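Local coordinates for transcriptional regulator, IclR family (Ruegeria sp. TM1040, PDB 3R4K), which probably binds DNA through an N-terminal helix-turn-helix domain and regulates transcription, at residues 113-118 / 122-127. Sequence-based numbering, arbitrary orientation.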
loop_
_atom_site.group_PDB
_atom_site.type_symbol
_atom_site.label_atom_id
_atom_site.label_comp_id
_atom_site.label_asym_id
_atom_site.label_seq_id
_atom_site.Cartn_x
_atom_site.Cartn_y
_atom_site.Cartn_z
ATOM N N HIS A 113 -16.269 -15.029 -3.807
ATOM C CA HIS A 113 -16.344 -16.452 -4.113
ATOM C C HIS A 113 -16.641 -16.664 -5.583
ATOM O O HIS A 113 -17.077 -15.745 -6.276
ATOM C CB HIS A 113 -17.405 -17.163 -3.240
ATOM C CG HIS A 113 -18.813 -16.738 -3.523
ATOM N ND1 HIS A 113 -19.411 -15.706 -2.809
ATOM C CD2 HIS A 113 -19.696 -17.202 -4.448
ATOM C CE1 HIS A 113 -20.636 -15.584 -3.310
ATOM N NE2 HIS A 113 -20.851 -16.451 -4.314
ATOM N N ALA A 114 -16.443 -17.890 -6.045
ATOM C CA ALA A 114 -16.774 -18.320 -7.398
ATOM C C ALA A 114 -17.337 -19.737 -7.363
ATOM O O ALA A 114 -16.948 -20.541 -6.507
ATOM C CB ALA A 114 -15.555 -18.257 -8.299
ATOM N N TYR A 115 -18.290 -20.012 -8.265
ATOM C CA TYR A 115 -18.897 -21.329 -8.448
ATOM C C TYR A 115 -18.358 -21.947 -9.730
ATOM O O TYR A 115 -18.084 -21.232 -10.697
ATOM C CB TYR A 115 -20.437 -21.247 -8.486
ATOM C CG TYR A 115 -21.057 -20.762 -7.190
ATOM C CD1 TYR A 115 -20.838 -21.437 -5.989
ATOM C CD2 TYR A 115 -21.879 -19.645 -7.163
ATOM C CE1 TYR A 115 -21.401 -20.990 -4.794
ATOM C CE2 TYR A 115 -22.456 -19.198 -5.973
ATOM C CZ TYR A 115 -22.219 -19.877 -4.794
ATOM O OH TYR A 115 -22.790 -19.442 -3.627
ATOM N N SER A 116 -18.188 -23.265 -9.740
ATOM C CA SER A 116 -17.722 -23.961 -10.926
ATOM C C SER A 116 -18.863 -24.246 -11.877
ATOM O O SER A 116 -19.993 -24.426 -11.437
ATOM C CB SER A 116 -17.062 -25.273 -10.543
ATOM O OG SER A 116 -16.596 -25.938 -11.708
ATOM N N SER A 117 -18.564 -24.343 -13.174
ATOM C CA SER A 117 -19.574 -24.663 -14.183
ATOM C C SER A 117 -19.885 -26.157 -14.190
ATOM O O SER A 117 -20.984 -26.546 -14.588
ATOM C CB SER A 117 -19.103 -24.228 -15.573
ATOM O OG SER A 117 -17.961 -24.948 -16.018
ATOM N N ARG A 118 -18.911 -26.984 -13.758
ATOM C CA ARG A 118 -18.904 -28.449 -13.815
ATOM C C ARG A 118 -20.018 -29.171 -13.031
ATOM O O ARG A 118 -20.697 -30.019 -13.632
ATOM C CB ARG A 118 -17.545 -29.012 -13.370
ATOM C CG ARG A 118 -16.377 -28.549 -14.236
ATOM C CD ARG A 118 -15.307 -29.607 -14.353
ATOM N NE ARG A 118 -14.254 -29.440 -13.353
ATOM C CZ ARG A 118 -13.133 -30.155 -13.321
ATOM N NH1 ARG A 118 -12.904 -31.087 -14.237
ATOM N NH2 ARG A 118 -12.228 -29.935 -12.379
ATOM N N LYS A 122 -23.396 -27.849 -5.522
ATOM C CA LYS A 122 -22.249 -27.043 -5.102
ATOM C C LYS A 122 -22.325 -26.653 -3.648
ATOM O O LYS A 122 -23.418 -26.640 -3.086
ATOM C CB LYS A 122 -22.234 -25.731 -5.919
ATOM C CG LYS A 122 -22.116 -25.902 -7.415
ATOM C CD LYS A 122 -22.803 -24.785 -8.087
ATOM C CE LYS A 122 -22.275 -24.458 -9.444
ATOM N NZ LYS A 122 -22.884 -25.267 -10.513
ATOM N N VAL A 123 -21.185 -26.251 -3.059
ATOM C CA VAL A 123 -21.167 -25.652 -1.733
ATOM C C VAL A 123 -21.563 -24.184 -1.963
ATOM O O VAL A 123 -20.855 -23.457 -2.671
ATOM C CB VAL A 123 -19.819 -25.809 -0.989
ATOM C CG1 VAL A 123 -19.887 -25.138 0.379
ATOM C CG2 VAL A 123 -19.428 -27.270 -0.852
HETATM N N MSE A 124 -22.726 -23.774 -1.456
HETATM C CA MSE A 124 -23.199 -22.414 -1.659
HETATM C C MSE A 124 -22.721 -21.473 -0.539
HETATM O O MSE A 124 -22.582 -21.882 0.608
HETATM C CB MSE A 124 -24.712 -22.381 -1.794
HETATM C CG MSE A 124 -25.273 -20.985 -1.614
HETATM SE SE MSE A 124 -27.131 -20.767 -2.023
HETATM C CE MSE A 124 -27.704 -19.864 -0.304
HETATM N N MSE A 125 -22.439 -20.208 -0.915
HETATM C CA MSE A 125 -21.958 -19.149 -0.041
HETATM C C MSE A 125 -22.719 -17.854 -0.209
HETATM O O MSE A 125 -23.458 -17.645 -1.181
HETATM C CB MSE A 125 -20.495 -18.836 -0.346
HETATM C CG MSE A 125 -19.680 -20.038 -0.632
HETATM SE SE MSE A 125 -18.137 -20.007 0.417
HETATM C CE MSE A 125 -18.865 -20.077 2.287
ATOM N N GLU A 126 -22.449 -16.951 0.731
ATOM C CA GLU A 126 -22.912 -15.577 0.774
ATOM C C GLU A 126 -21.720 -14.752 1.196
ATOM O O GLU A 126 -20.936 -15.193 2.059
ATOM C CB GLU A 126 -24.097 -15.414 1.733
ATOM C CG GLU A 126 -25.120 -14.400 1.259
ATOM C CD GLU A 126 -26.300 -14.236 2.193
ATOM O OE1 GLU A 126 -26.507 -13.106 2.691
ATOM O OE2 GLU A 126 -27.025 -15.232 2.422
ATOM N N ASP A 127 -21.512 -13.598 0.548
ATOM C CA ASP A 127 -20.373 -12.771 0.936
ATOM C C ASP A 127 -20.684 -12.091 2.266
ATOM O O ASP A 127 -21.858 -11.913 2.609
ATOM C CB ASP A 127 -19.995 -11.777 -0.172
ATOM C CG ASP A 127 -19.346 -12.449 -1.373
ATOM O OD1 ASP A 127 -18.643 -13.485 -1.178
ATOM O OD2 ASP A 127 -19.529 -11.943 -2.504
HETATM O O HOH W 1 -18.353 -12.926 -5.043
#
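H113 and Y115, at the end of strand 107-114 and just after it, reach across to loop 122-127, which leads into strand 129-131 at the surface of the IclR C-terminal domain (GAF clan); at 161°, the segments run nearly antiparallel. The backbone N of M125 donates to Y115 OH at 2.8 Å and 176°, almost straight and near the ring plane, while V123 O lies at the same ring's edge, 3.3 Å from CE1. One face of the Y115 ring receives H113 CD2, 3.6 Å above its plane. M125 CB packs on the imidazole, a CH-pi contact 4.2 Å from its centroid, and H113 ND1 donates in the ring plane to D127 OD1 (2.9 Å), from above the carboxylate plane. K122 lays CE 3.8 Å from Y115 CB, its NZ bonded to N119 O. On the looser side, M124 CG, anti to the backbone N (chi1 164°), brushes Y115 OH (3.5 Å) before the selenium end turns off to the exposed side. A phenylalanine in place of Y115 would probably leave the M125 amide without its acceptor. Water 1, bridging H113 N and D127 OD2, gives the carboxylate a second tie; such pairing would probably favour a charged D127 and polarise the imidazole.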